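PDB 3H41: gamma-D-glutamyl-L-lysine dipeptidyl-peptidase from Bacillus cereus ATCC 10987, which probably hydrolyses gamma-D-glutamyl-L-lysine bonds in murein peptides, releasing L-Ala-gamma-D-Glu dipeptides during cell wall degradation. Local coordinates for residues N145-L150 against I223-G228. Residues are numbered along the deposited sequence; the frame is centred on the assembly and turned at random.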
loop_
_atom_site.group_PDB
_atom_site.type_symbol
_atom_site.label_atom_id
_atom_site.label_comp_id
_atom_site.label_asym_id
_atom_site.label_seq_id
_atom_site.Cartn_x
_atom_site.Cartn_y
_atom_site.Cartn_z
ATOM N N ASN A 145 -7.825 -0.994 -0.094
ATOM C CA ASN A 145 -7.235 -0.824 -1.437
ATOM C C ASN A 145 -7.013 -2.135 -2.186
ATOM O O ASN A 145 -6.475 -2.120 -3.286
ATOM C CB ASN A 145 -5.922 -0.030 -1.406
ATOM C CG ASN A 145 -5.522 0.486 -2.784
ATOM O OD1 ASN A 145 -6.368 0.970 -3.562
ATOM N ND2 ASN A 145 -4.227 0.347 -3.112
ATOM N N THR A 146 -7.406 -3.251 -1.583
ATOM C CA THR A 146 -7.485 -4.562 -2.264
ATOM C C THR A 146 -8.604 -4.477 -3.312
ATOM O O THR A 146 -9.671 -3.919 -3.019
ATOM C CB THR A 146 -7.770 -5.674 -1.246
ATOM O OG1 THR A 146 -6.696 -5.728 -0.246
ATOM C CG2 THR A 146 -7.960 -7.055 -1.944
ATOM N N ARG A 147 -8.344 -4.969 -4.526
ATOM C CA ARG A 147 -9.326 -4.998 -5.593
ATOM C C ARG A 147 -9.525 -6.429 -6.045
ATOM O O ARG A 147 -8.567 -7.092 -6.394
ATOM C CB ARG A 147 -8.903 -4.168 -6.797
ATOM C CG ARG A 147 -8.632 -2.708 -6.511
ATOM C CD ARG A 147 -7.112 -2.429 -6.423
ATOM N NE ARG A 147 -6.875 -1.019 -6.112
ATOM C CZ ARG A 147 -7.018 -0.017 -6.985
ATOM N NH1 ARG A 147 -7.335 -0.244 -8.252
ATOM N NH2 ARG A 147 -6.824 1.222 -6.592
ATOM N N LEU A 148 -10.773 -6.896 -6.034
ATOM C CA LEU A 148 -11.101 -8.220 -6.531
ATOM C C LEU A 148 -12.301 -8.156 -7.480
ATOM O O LEU A 148 -13.247 -7.383 -7.251
ATOM C CB LEU A 148 -11.376 -9.174 -5.376
ATOM C CG LEU A 148 -10.207 -9.406 -4.408
ATOM C CD1 LEU A 148 -10.730 -9.991 -3.100
ATOM C CD2 LEU A 148 -9.110 -10.296 -4.991
ATOM N N PRO A 149 -12.280 -8.977 -8.532
ATOM C CA PRO A 149 -13.404 -8.913 -9.483
ATOM C C PRO A 149 -14.770 -9.187 -8.830
ATOM O O PRO A 149 -14.906 -10.118 -8.030
ATOM C CB PRO A 149 -13.079 -10.023 -10.483
ATOM C CG PRO A 149 -11.619 -10.259 -10.372
ATOM C CD PRO A 149 -11.259 -9.943 -8.952
ATOM N N LEU A 150 -15.762 -8.386 -9.187
ATOM C CA LEU A 150 -17.095 -8.506 -8.654
ATOM C C LEU A 150 -17.783 -9.630 -9.414
ATOM O O LEU A 150 -17.790 -9.613 -10.647
ATOM C CB LEU A 150 -17.878 -7.225 -8.863
ATOM C CG LEU A 150 -19.360 -7.168 -8.462
ATOM C CD1 LEU A 150 -19.534 -7.300 -6.949
ATOM C CD2 LEU A 150 -19.950 -5.842 -8.990
ATOM N N ILE A 223 -3.375 6.141 -0.544
ATOM C CA ILE A 223 -4.500 7.077 -0.463
ATOM C C ILE A 223 -4.853 7.548 -1.870
ATOM O O ILE A 223 -6.026 7.490 -2.283
ATOM C CB ILE A 223 -4.149 8.308 0.382
ATOM C CG1 ILE A 223 -4.158 7.948 1.871
ATOM C CG2 ILE A 223 -5.138 9.448 0.132
ATOM C CD1 ILE A 223 -3.610 9.046 2.738
ATOM N N TYR A 224 -3.834 7.965 -2.627
ATOM C CA TYR A 224 -4.103 8.427 -4.003
ATOM C C TYR A 224 -4.565 7.308 -4.920
ATOM O O TYR A 224 -5.513 7.505 -5.670
ATOM C CB TYR A 224 -2.901 9.178 -4.573
ATOM C CG TYR A 224 -2.939 10.639 -4.217
ATOM C CD1 TYR A 224 -3.609 11.568 -5.065
ATOM C CD2 TYR A 224 -2.354 11.133 -3.063
ATOM C CE1 TYR A 224 -3.668 12.890 -4.765
ATOM C CE2 TYR A 224 -2.425 12.489 -2.757
ATOM C CZ TYR A 224 -3.082 13.356 -3.633
ATOM O OH TYR A 224 -3.190 14.692 -3.372
ATOM N N LYS A 225 -3.934 6.139 -4.829
ATOM C CA LYS A 225 -4.222 5.036 -5.727
ATOM C C LYS A 225 -5.654 4.539 -5.564
ATOM O O LYS A 225 -6.342 4.238 -6.563
ATOM C CB LYS A 225 -3.257 3.889 -5.497
ATOM C CG LYS A 225 -3.491 2.770 -6.502
ATOM C CD LYS A 225 -2.249 2.122 -7.024
ATOM C CE LYS A 225 -2.586 0.909 -7.899
ATOM N NZ LYS A 225 -1.579 -0.206 -7.785
ATOM N N SER A 226 -6.106 4.514 -4.313
ATOM C CA SER A 226 -7.481 4.081 -3.976
ATOM C C SER A 226 -8.554 5.025 -4.485
ATOM O O SER A 226 -9.741 4.656 -4.518
ATOM C CB SER A 226 -7.618 3.890 -2.466
ATOM O OG SER A 226 -7.621 5.117 -1.733
ATOM N N HIS A 227 -8.150 6.242 -4.846
ATOM C CA HIS A 227 -9.027 7.258 -5.415
ATOM C C HIS A 227 -8.719 7.501 -6.902
ATOM O O HIS A 227 -9.064 8.571 -7.470
ATOM C CB HIS A 227 -8.911 8.563 -4.610
ATOM C CG HIS A 227 -9.545 8.475 -3.260
ATOM N ND1 HIS A 227 -10.910 8.554 -3.081
ATOM C CD2 HIS A 227 -9.016 8.252 -2.031
ATOM C CE1 HIS A 227 -11.190 8.438 -1.794
ATOM N NE2 HIS A 227 -10.063 8.238 -1.134
ATOM N N GLY A 228 -8.093 6.512 -7.526
ATOM C CA GLY A 228 -7.894 6.487 -8.995
ATOM C C GLY A 228 -6.673 7.221 -9.542
ATOM O O GLY A 228 -6.521 7.367 -10.751
#
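N145 and S226 are the nearest CA pair, 5.5 Å between their CA atoms, where the residues leading into strand 147-153 meet the C-terminal end of helix 218-225. The helix finishes in a Schellman motif: the N-H of the residue after G228 reaches Y224 O, G228 N bonds to K225 O, and G228, at phi 86°, is the C-prime residue. Burial of 170 Å² in total indicates a small interface, carried by N145, R147, K225 and S226. The N145 amide presses its oxygen on the helix end, OD1 lying 3.3 Å from S226 CA; CG anti to the backbone N (chi1 -164°) carries the amide there. The R147 guanidinium grips that oxygen side-on, which fixes its rotation: R147 NH2 donates to N145 OD1 over 3.1 Å at 155°, and NE to the same OD1 over 3.3 Å from above the amide plane, on the same face. NE also makes a weak bond to N145 O. R147 NH2 thereby comes 3.1 Å from K225 O, with K225 CG 3.7 Å from the same nitrogen. Q181 bridges the two sides, its OE1 accepting from R147 NH1 and its NE2 donating to K225 O. K225 NZ, hydrogen-bonded to G86 O, stays 5.6 Å from R147 NH2. Y144 OH hydrogen-bonds S226 OG. Taken together, the geometry describes an interdomain contact, joining the second SH3b domain to a Schellman-capped helix of the NlpC/P60 cysteine peptidase domain.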